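Local coordinates for protein mannonate dehydratase (Streptococcus suis, PDB 3BDK) that probably catalyses the dehydration of D-mannonate to 2-dehydro-3-deoxy-D-gluconate, using iron(II) or manganese(II) as cofactor, at residues F125-D130 with G229-I234; D130-D135 with S152-V157; P220-Y225 with W295-T300. All blocks are in the same frame, centred on the assembly; numbering follows the deposited sequence.

Contact 1 (F125-D130 with G229-I234); sequences FMPVFD and GLPRII. With DNO (D-mannose), chain C.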
loop_
_atom_site.group_PDB
_atom_site.type_symbol
_atom_site.label_atom_id
_atom_site.label_comp_id
_atom_site.label_asym_id
_atom_site.label_seq_id
_atom_site.Cartn_x
_atom_site.Cartn_y
_atom_site.Cartn_z
ATOM N N PHE A 125 7.709 29.497 0.603
ATOM C CA PHE A 125 8.384 30.786 0.444
ATOM C C PHE A 125 9.572 30.626 -0.507
ATOM O O PHE A 125 10.734 30.808 -0.135
ATOM C CB PHE A 125 8.815 31.355 1.797
ATOM C CG PHE A 125 8.676 32.850 1.894
ATOM C CD1 PHE A 125 7.479 33.424 2.318
ATOM C CD2 PHE A 125 9.737 33.690 1.543
ATOM C CE1 PHE A 125 7.345 34.812 2.407
ATOM C CE2 PHE A 125 9.615 35.076 1.634
ATOM C CZ PHE A 125 8.419 35.637 2.067
ATOM N N MET A 126 9.244 30.289 -1.748
ATOM C CA MET A 126 10.209 29.879 -2.724
ATOM C C MET A 126 10.116 30.797 -3.923
ATOM O O MET A 126 9.134 30.773 -4.667
ATOM C CB MET A 126 9.934 28.439 -3.138
ATOM C CG MET A 126 11.175 27.636 -3.519
ATOM S SD MET A 126 10.794 26.001 -4.202
ATOM C CE MET A 126 9.465 25.477 -3.103
ATOM N N PRO A 127 11.138 31.627 -4.118
ATOM C CA PRO A 127 11.156 32.519 -5.257
ATOM C C PRO A 127 10.823 31.770 -6.528
ATOM O O PRO A 127 11.250 30.624 -6.681
ATOM C CB PRO A 127 12.605 32.970 -5.305
ATOM C CG PRO A 127 13.051 32.918 -3.890
ATOM C CD PRO A 127 12.324 31.791 -3.257
ATOM N N VAL A 128 10.031 32.412 -7.391
ATOM C CA VAL A 128 9.792 32.019 -8.776
ATOM C C VAL A 128 8.955 30.744 -8.978
ATOM O O VAL A 128 7.799 30.827 -9.390
ATOM C CB VAL A 128 11.105 31.957 -9.600
ATOM C CG1 VAL A 128 10.796 31.949 -11.081
ATOM C CG2 VAL A 128 11.985 33.136 -9.288
ATOM N N PHE A 129 9.539 29.578 -8.709
ATOM C CA PHE A 129 8.868 28.290 -8.908
ATOM C C PHE A 129 8.564 27.655 -7.563
ATOM O O PHE A 129 9.200 28.001 -6.571
ATOM C CB PHE A 129 9.764 27.319 -9.685
ATOM C CG PHE A 129 10.508 27.946 -10.832
ATOM C CD1 PHE A 129 11.813 28.395 -10.665
ATOM C CD2 PHE A 129 9.908 28.074 -12.080
ATOM C CE1 PHE A 129 12.514 28.980 -11.725
ATOM C CE2 PHE A 129 10.593 28.658 -13.138
ATOM C CZ PHE A 129 11.905 29.114 -12.960
ATOM N N ASP A 130 7.615 26.709 -7.540
ATOM C CA ASP A 130 7.348 25.920 -6.331
ATOM C C ASP A 130 8.027 24.549 -6.325
ATOM O O ASP A 130 8.018 23.828 -5.316
ATOM C CB ASP A 130 5.857 25.757 -6.128
ATOM C CG ASP A 130 5.137 27.076 -6.101
ATOM O OD1 ASP A 130 4.000 27.117 -6.645
ATOM O OD2 ASP A 130 5.712 28.060 -5.549
ATOM N N GLY A 229 20.812 30.345 -9.983
ATOM C CA GLY A 229 21.219 31.520 -9.211
ATOM C C GLY A 229 20.141 32.190 -8.378
ATOM O O GLY A 229 20.371 33.269 -7.833
ATOM N N LEU A 230 18.972 31.561 -8.268
ATOM C CA LEU A 230 17.916 32.048 -7.383
ATOM C C LEU A 230 18.155 31.605 -5.953
ATOM O O LEU A 230 18.664 30.518 -5.736
ATOM C CB LEU A 230 16.577 31.484 -7.789
ATOM C CG LEU A 230 15.931 31.829 -9.102
ATOM C CD1 LEU A 230 14.739 30.862 -9.290
ATOM C CD2 LEU A 230 15.509 33.281 -9.068
ATOM N N PRO A 231 17.764 32.427 -4.962
ATOM C CA PRO A 231 18.014 32.055 -3.576
ATOM C C PRO A 231 16.944 31.099 -2.990
ATOM O O PRO A 231 15.788 31.121 -3.438
ATOM C CB PRO A 231 17.998 33.411 -2.870
ATOM C CG PRO A 231 16.982 34.160 -3.598
ATOM C CD PRO A 231 17.098 33.741 -5.047
ATOM N N ARG A 232 17.345 30.255 -2.029
ATOM C CA ARG A 232 16.428 29.382 -1.304
ATOM C C ARG A 232 16.853 29.375 0.135
ATOM O O ARG A 232 18.046 29.346 0.416
ATOM C CB ARG A 232 16.483 27.953 -1.823
ATOM C CG ARG A 232 15.499 27.620 -2.931
ATOM C CD ARG A 232 15.985 28.060 -4.320
ATOM N NE ARG A 232 15.022 27.658 -5.345
ATOM C CZ ARG A 232 14.074 28.442 -5.869
ATOM N NH1 ARG A 232 13.243 27.952 -6.792
ATOM N NH2 ARG A 232 13.946 29.713 -5.500
ATOM N N ILE A 233 15.891 29.402 1.058
ATOM C CA ILE A 233 16.236 29.449 2.476
ATOM C C ILE A 233 15.659 28.308 3.317
ATOM O O ILE A 233 16.207 27.959 4.381
ATOM C CB ILE A 233 15.946 30.841 3.130
ATOM C CG1 ILE A 233 14.479 31.272 2.929
ATOM C CG2 ILE A 233 16.941 31.889 2.629
ATOM C CD1 ILE A 233 14.110 32.552 3.675
ATOM N N ILE A 234 14.571 27.711 2.864
ATOM C CA ILE A 234 13.999 26.633 3.638
ATOM C C ILE A 234 14.583 25.340 3.112
ATOM O O ILE A 234 13.974 24.622 2.324
ATOM C CB ILE A 234 12.447 26.690 3.693
ATOM C CG1 ILE A 234 11.990 28.147 3.880
ATOM C CG2 ILE A 234 11.935 25.890 4.869
ATOM C CD1 ILE A 234 12.538 28.820 5.178
HETATM C C1 DNO C . 5.496 20.053 -5.490
HETATM C C2 DNO C . 4.111 19.556 -5.044
HETATM C C3 DNO C . 2.905 20.226 -5.776
HETATM C C4 DNO C . 2.719 21.779 -5.791
HETATM C C5 DNO C . 3.053 22.606 -4.513
HETATM C C6 DNO C . 2.188 23.872 -4.478
HETATM O O1 DNO C . 6.516 19.458 -5.136
HETATM O O2 DNO C . 3.984 19.644 -3.613
HETATM O O3 DNO C . 1.702 19.673 -5.250
HETATM O O4 DNO C . 3.381 22.325 -6.940
HETATM O O5 DNO C . 2.840 21.887 -3.288
HETATM O O6 DNO C . 2.934 24.971 -5.007
#
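Met-126 faces Arg-232 and Pro-127 faces Pro-231 as two irregular segments pass in opposite directions, the first pair with CA atoms 6.4 Å apart. The contact illustrates how one guanidinium can fasten two loops that share no sheet, here those after TIM-barrel strands 120-123 and 215-218, the first carrying Asp-130 of the sugar pocket. A bend at chi2 (82°) turns the Arg-232 chain back along its own segment. NH2 then gives a nearly straight bond (174°) to Pro-231 O at 3.1 Å, approaching from above that carbonyl's plane, and another of 3.1 Å to Pro-127 O, which lies in the guanidinium plane. NH1 reaches the same Pro-127 oxygen by a weak, longer bond. Three bonds to two carbonyls, one of them weak, should limit rotation of the planar group, and Met-126 CG sits over the centre of one of its faces, 3.8 Å from CZ. Beyond the guanidinium the packing is apolar: Leu-230 CD2 meets Val-128 CG2 at 3.5 Å, while its CD1 approaches Phe-129 CE1 at 3.8 Å. Tyr-185 of helix 176-187 packs on Pro-127, Val-128 and Leu-230, while Leu-194 of helix 191-210 and Ile-218 of strand 215-218 pack on Phe-125.

Contact 2 (D130-D135 with S152-V157); sequences DWTRSD and SDLAGV. With DNO (D-mannose), chain C.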
loop_
_atom_site.group_PDB
_atom_site.type_symbol
_atom_site.label_atom_id
_atom_site.label_comp_id
_atom_site.label_asym_id
_atom_site.label_seq_id
_atom_site.Cartn_x
_atom_site.Cartn_y
_atom_site.Cartn_z
ATOM N N ASP A 130 7.615 26.709 -7.540
ATOM C CA ASP A 130 7.348 25.920 -6.331
ATOM C C ASP A 130 8.027 24.549 -6.325
ATOM O O ASP A 130 8.018 23.828 -5.316
ATOM C CB ASP A 130 5.857 25.757 -6.128
ATOM C CG ASP A 130 5.137 27.076 -6.101
ATOM O OD1 ASP A 130 4.000 27.117 -6.645
ATOM O OD2 ASP A 130 5.712 28.060 -5.549
ATOM N N TRP A 131 8.605 24.200 -7.462
ATOM C CA TRP A 131 9.423 23.009 -7.596
ATOM C C TRP A 131 10.055 23.054 -8.980
ATOM O O TRP A 131 9.636 23.828 -9.845
ATOM C CB TRP A 131 8.585 21.737 -7.414
ATOM C CG TRP A 131 7.386 21.681 -8.315
ATOM C CD1 TRP A 131 6.139 22.143 -8.042
ATOM C CD2 TRP A 131 7.332 21.155 -9.649
ATOM N NE1 TRP A 131 5.303 21.931 -9.112
ATOM C CE2 TRP A 131 6.008 21.330 -10.114
ATOM C CE3 TRP A 131 8.273 20.551 -10.497
ATOM C CZ2 TRP A 131 5.593 20.915 -11.388
ATOM C CZ3 TRP A 131 7.855 20.142 -11.777
ATOM C CH2 TRP A 131 6.531 20.327 -12.201
ATOM N N THR A 132 11.056 22.215 -9.189
ATOM C CA THR A 132 11.730 22.137 -10.465
ATOM C C THR A 132 12.100 20.683 -10.690
ATOM O O THR A 132 12.709 20.044 -9.825
ATOM C CB THR A 132 12.985 23.006 -10.430
ATOM O OG1 THR A 132 12.605 24.371 -10.226
ATOM C CG2 THR A 132 13.805 22.890 -11.717
ATOM N N ARG A 133 11.711 20.153 -11.838
ATOM C CA ARG A 133 12.161 18.844 -12.245
ATOM C C ARG A 133 12.758 18.992 -13.631
ATOM O O ARG A 133 12.391 19.907 -14.363
ATOM C CB ARG A 133 11.006 17.842 -12.258
ATOM C CG ARG A 133 10.363 17.562 -10.893
ATOM C CD ARG A 133 11.386 17.040 -9.854
ATOM N NE ARG A 133 10.737 16.673 -8.601
ATOM C CZ ARG A 133 10.686 17.441 -7.514
ATOM N NH1 ARG A 133 11.269 18.638 -7.500
ATOM N NH2 ARG A 133 10.046 17.006 -6.432
ATOM N N SER A 134 13.692 18.107 -13.980
ATOM C CA SER A 134 14.285 18.088 -15.304
ATOM C C SER A 134 13.476 17.159 -16.203
ATOM O O SER A 134 13.555 17.238 -17.432
ATOM C CB SER A 134 15.726 17.581 -15.222
ATOM O OG SER A 134 15.818 16.235 -15.677
ATOM N N ASP A 135 12.707 16.262 -15.587
ATOM C CA ASP A 135 12.105 15.148 -16.325
ATOM C C ASP A 135 10.938 14.546 -15.562
ATOM O O ASP A 135 11.106 14.081 -14.429
ATOM C CB ASP A 135 13.179 14.084 -16.613
ATOM C CG ASP A 135 12.700 12.990 -17.567
ATOM O OD1 ASP A 135 11.511 12.961 -17.956
ATOM O OD2 ASP A 135 13.535 12.131 -17.914
ATOM N N SER A 152 22.856 17.832 -14.140
ATOM C CA SER A 152 23.624 18.051 -15.355
ATOM C C SER A 152 22.741 18.345 -16.557
ATOM O O SER A 152 23.181 18.978 -17.507
ATOM C CB SER A 152 24.572 16.887 -15.629
ATOM O OG SER A 152 25.509 16.771 -14.570
ATOM N N ASP A 153 21.487 17.932 -16.498
ATOM C CA ASP A 153 20.595 18.136 -17.619
ATOM C C ASP A 153 19.967 19.521 -17.556
ATOM O O ASP A 153 19.479 20.044 -18.566
ATOM C CB ASP A 153 19.532 17.028 -17.665
ATOM C CG ASP A 153 20.141 15.627 -17.879
ATOM O OD1 ASP A 153 21.238 15.325 -17.333
ATOM O OD2 ASP A 153 19.510 14.819 -18.593
ATOM N N LEU A 154 19.984 20.116 -16.372
ATOM C CA LEU A 154 19.520 21.487 -16.213
ATOM C C LEU A 154 20.652 22.518 -16.207
ATOM O O LEU A 154 20.423 23.690 -15.935
ATOM C CB LEU A 154 18.621 21.613 -14.982
ATOM C CG LEU A 154 17.112 21.789 -15.247
ATOM C CD1 LEU A 154 16.656 21.277 -16.638
ATOM C CD2 LEU A 154 16.254 21.199 -14.127
ATOM N N ALA A 155 21.864 22.074 -16.524
ATOM C CA ALA A 155 23.008 22.957 -16.664
ATOM C C ALA A 155 22.855 23.900 -17.863
ATOM O O ALA A 155 22.983 25.125 -17.720
ATOM C CB ALA A 155 24.294 22.149 -16.775
ATOM N N GLY A 156 22.569 23.333 -19.034
ATOM C CA GLY A 156 22.336 24.133 -20.232
ATOM C C GLY A 156 21.299 25.255 -20.113
ATOM O O GLY A 156 21.535 26.374 -20.595
ATOM N N VAL A 157 20.173 24.964 -19.446
ATOM C CA VAL A 157 18.955 25.799 -19.487
ATOM C C VAL A 157 18.977 27.186 -18.816
ATOM O O VAL A 157 19.469 27.368 -17.699
ATOM C CB VAL A 157 17.711 25.038 -18.977
ATOM C CG1 VAL A 157 17.455 23.806 -19.827
ATOM C CG2 VAL A 157 17.878 24.646 -17.547
HETATM C C1 DNO C . 5.496 20.053 -5.490
HETATM C C2 DNO C . 4.111 19.556 -5.044
HETATM C C3 DNO C . 2.905 20.226 -5.776
HETATM C C4 DNO C . 2.719 21.779 -5.791
HETATM C C5 DNO C . 3.053 22.606 -4.513
HETATM C C6 DNO C . 2.188 23.872 -4.478
HETATM O O1 DNO C . 6.516 19.458 -5.136
HETATM O O2 DNO C . 3.984 19.644 -3.613
HETATM O O3 DNO C . 1.702 19.673 -5.250
HETATM O O4 DNO C . 3.381 22.325 -6.940
HETATM O O5 DNO C . 2.840 21.887 -3.288
HETATM O O6 DNO C . 2.934 24.971 -5.007
#
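Leu-154 reaches across to Thr-132 and Ser-134 and gives the largest single share of this small contact, an example of one aliphatic side chain bridging two loops without any hydrogen bond between them. Its CB points at the other segment, but CB and CG stand back and leave the touching to the two methyl groups. CD1 approaches Ser-134 CB at 4.1 Å. CD2 lies 3.8 Å from Ser-134 CB and 3.8 Å from Thr-132 CG2, and also comes within 4.1 Å of Arg-133 O. With OG1 of Thr-132 beside the backbone N (chi1 -63°), CG2 is the branch turned to the leucine. Arg-133 turns the other way: NH1 bonds to Thr-132 O at 3.1 Å, nearly straight (168°) but from above the carbonyl plane, and also pairs with Asp-222 OD1, while NH2 forms a salt bridge with Glu-299. Toward the sugar, the indole edge of Trp-131 brings NE1 to 2.9 Å from D-mannose O4. Ser-134 and Asp-135 both face Ala-148, making a classic beta bulge where the antiparallel hairpin begins; the preceding loop, which follows barrel strand 120-123, lines the ligand pocket of this xylose isomerase-like TIM barrel.

Contact 3 (P220-Y225 with W295-T300); sequences PDDPPY and WGFQET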
loop_
_atom_site.group_PDB
_atom_site.type_symbol
_atom_site.label_atom_id
_atom_site.label_comp_id
_atom_site.label_asym_id
_atom_site.label_seq_id
_atom_site.Cartn_x
_atom_site.Cartn_y
_atom_site.Cartn_z
ATOM N N PRO A 220 8.793 22.918 2.605
ATOM C CA PRO A 220 10.229 23.185 2.464
ATOM C C PRO A 220 10.611 23.473 1.016
ATOM O O PRO A 220 9.797 23.277 0.113
ATOM C CB PRO A 220 10.871 21.876 2.927
ATOM C CG PRO A 220 9.850 20.837 2.628
ATOM C CD PRO A 220 8.517 21.493 2.857
ATOM N N ASP A 221 11.839 23.933 0.804
ATOM C CA ASP A 221 12.295 24.316 -0.528
ATOM C C ASP A 221 12.637 23.090 -1.368
ATOM O O ASP A 221 13.339 22.189 -0.910
ATOM C CB ASP A 221 13.508 25.243 -0.433
ATOM C CG ASP A 221 13.120 26.705 -0.355
ATOM O OD1 ASP A 221 14.015 27.550 -0.140
ATOM O OD2 ASP A 221 11.919 27.012 -0.509
ATOM N N ASP A 222 12.133 23.062 -2.597
ATOM C CA ASP A 222 12.077 21.830 -3.374
ATOM C C ASP A 222 12.530 22.063 -4.812
ATOM O O ASP A 222 11.744 22.491 -5.658
ATOM C CB ASP A 222 10.661 21.250 -3.356
ATOM C CG ASP A 222 10.493 20.094 -4.323
ATOM O OD1 ASP A 222 11.518 19.556 -4.793
ATOM O OD2 ASP A 222 9.336 19.722 -4.611
ATOM N N PRO A 223 13.800 21.779 -5.081
ATOM C CA PRO A 223 14.683 21.177 -4.077
ATOM C C PRO A 223 15.275 22.226 -3.142
ATOM O O PRO A 223 15.009 23.416 -3.304
ATOM C CB PRO A 223 15.788 20.546 -4.926
ATOM C CG PRO A 223 15.831 21.378 -6.158
ATOM C CD PRO A 223 14.411 21.794 -6.421
ATOM N N PRO A 224 16.070 21.781 -2.174
ATOM C CA PRO A 224 16.461 22.633 -1.047
ATOM C C PRO A 224 17.843 23.245 -1.251
ATOM O O PRO A 224 18.635 23.307 -0.310
ATOM C CB PRO A 224 16.488 21.655 0.131
ATOM C CG PRO A 224 16.795 20.339 -0.489
ATOM C CD PRO A 224 16.121 20.349 -1.831
ATOM N N TYR A 225 18.123 23.690 -2.471
ATOM C CA TYR A 225 19.320 24.478 -2.744
ATOM C C TYR A 225 19.110 25.405 -3.935
ATOM O O TYR A 225 18.146 25.258 -4.687
ATOM C CB TYR A 225 20.519 23.561 -2.996
ATOM C CG TYR A 225 20.200 22.358 -3.856
ATOM C CD1 TYR A 225 19.994 22.492 -5.222
ATOM C CD2 TYR A 225 20.105 21.089 -3.301
ATOM C CE1 TYR A 225 19.702 21.397 -6.012
ATOM C CE2 TYR A 225 19.813 19.987 -4.083
ATOM C CZ TYR A 225 19.613 20.146 -5.437
ATOM O OH TYR A 225 19.323 19.053 -6.220
ATOM N N TRP A 295 24.484 14.305 -8.021
ATOM C CA TRP A 295 23.869 14.337 -9.357
ATOM C C TRP A 295 22.441 14.896 -9.399
ATOM O O TRP A 295 21.864 15.086 -10.477
ATOM C CB TRP A 295 23.868 12.928 -9.966
ATOM C CG TRP A 295 23.111 11.885 -9.123
ATOM C CD1 TRP A 295 23.624 11.116 -8.115
ATOM C CD2 TRP A 295 21.722 11.530 -9.225
ATOM N NE1 TRP A 295 22.642 10.319 -7.582
ATOM C CE2 TRP A 295 21.467 10.556 -8.243
ATOM C CE3 TRP A 295 20.672 11.952 -10.041
ATOM C CZ2 TRP A 295 20.220 9.973 -8.080
ATOM C CZ3 TRP A 295 19.421 11.387 -9.860
ATOM C CH2 TRP A 295 19.208 10.406 -8.894
ATOM N N GLY A 296 21.860 15.149 -8.236
ATOM C CA GLY A 296 20.450 15.504 -8.179
ATOM C C GLY A 296 19.678 14.426 -7.450
ATOM O O GLY A 296 20.137 13.898 -6.427
ATOM N N PHE A 297 18.505 14.084 -7.966
ATOM C CA PHE A 297 17.622 13.180 -7.242
ATOM C C PHE A 297 16.467 12.700 -8.089
ATOM O O PHE A 297 16.114 13.320 -9.098
ATOM C CB PHE A 297 17.088 13.841 -5.965
ATOM C CG PHE A 297 16.208 15.027 -6.215
ATOM C CD1 PHE A 297 16.743 16.296 -6.305
ATOM C CD2 PHE A 297 14.836 14.880 -6.333
ATOM C CE1 PHE A 297 15.926 17.408 -6.533
ATOM C CE2 PHE A 297 14.012 15.992 -6.574
ATOM C CZ PHE A 297 14.572 17.260 -6.668
ATOM N N GLN A 298 15.878 11.592 -7.647
ATOM C CA GLN A 298 14.757 10.983 -8.320
ATOM C C GLN A 298 13.762 10.432 -7.318
ATOM O O GLN A 298 14.140 9.710 -6.378
ATOM C CB GLN A 298 15.211 9.863 -9.242
ATOM C CG GLN A 298 14.001 9.205 -9.925
ATOM C CD GLN A 298 14.310 8.391 -11.146
ATOM O OE1 GLN A 298 13.402 7.853 -11.748
ATOM N NE2 GLN A 298 15.577 8.289 -11.522
ATOM N N GLU A 299 12.491 10.771 -7.527
ATOM C CA GLU A 299 11.405 10.259 -6.711
ATOM C C GLU A 299 11.233 8.759 -6.954
ATOM O O GLU A 299 11.361 8.290 -8.087
ATOM C CB GLU A 299 10.116 11.007 -7.027
ATOM C CG GLU A 299 10.198 12.474 -6.652
ATOM C CD GLU A 299 8.905 13.268 -6.860
ATOM O OE1 GLU A 299 7.790 12.684 -6.792
ATOM O OE2 GLU A 299 9.035 14.497 -7.076
ATOM N N THR A 300 10.943 8.022 -5.884
ATOM C CA THR A 300 10.806 6.579 -5.964
ATOM C C THR A 300 9.485 6.121 -5.380
ATOM O O THR A 300 8.630 6.927 -5.042
ATOM C CB THR A 300 11.958 5.839 -5.208
ATOM O OG1 THR A 300 11.880 6.120 -3.807
ATOM C CG2 THR A 300 13.321 6.245 -5.745
#
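Pro-223 and Phe-297 meet at the tight part of this contact, where CB of the proline comes to 3.5 Å from ring atom CE1 and 3.9 Å from CZ, the two side chains crossing at about a right angle. Phe-297 can reach there because its CG lies between the backbone N and the carbonyl carbon (chi1 65°), which carries the ring off strand 296-299; the peptide before Pro-223 is cis, within the loop that meets the ring. Phe-149 of strand 145-150 meets the Phe-297 ring with planes about 20° apart. The looser part is led by Tyr-225, which is partly exposed. Its OH comes to the edge of the Phe-297 ring, in plane and 3.8 Å from CD1, and only to 4.2 Å from Gly-296 CA. Lys-151 makes a cation-pi contact with the tyrosine ring. No hydrogen bond joins the segments; what passes directly between them is van der Waals packing, largely of carbon on carbon. Arg-133 bridges them instead, NH1 to Asp-222 OD1 and NH2 to Glu-299 OE2. An arginine held between two carboxylates, whose OD2 and OE2 are 5.8 Å apart, would offset their like charges and is consistent with fixing Asp-222 beside the sugar.

From the N terminus, the chain leaves barrel strand 120-123 and enters 125-130, the first half of contact 1, then runs directly into 130-135, which opens contact 2; the two share Asp-130. Contact 2 closes first, at 152-157, around the hairpin of strands 135-139 and 145-150, and is nested inside the longer loop that contact 1 closes at 229-234. Before that closure, 220-225 opens contact 3, so contacts 1 and 3 cross; contact 3 follows contact 2 in series. Contact 1 joins the loops after strands 120-123 and 215-218 to each other, contact 2 ties the first to the loop after strand 145-150, and contact 3 ties the second to strand 296-299 of the antiparallel sheet.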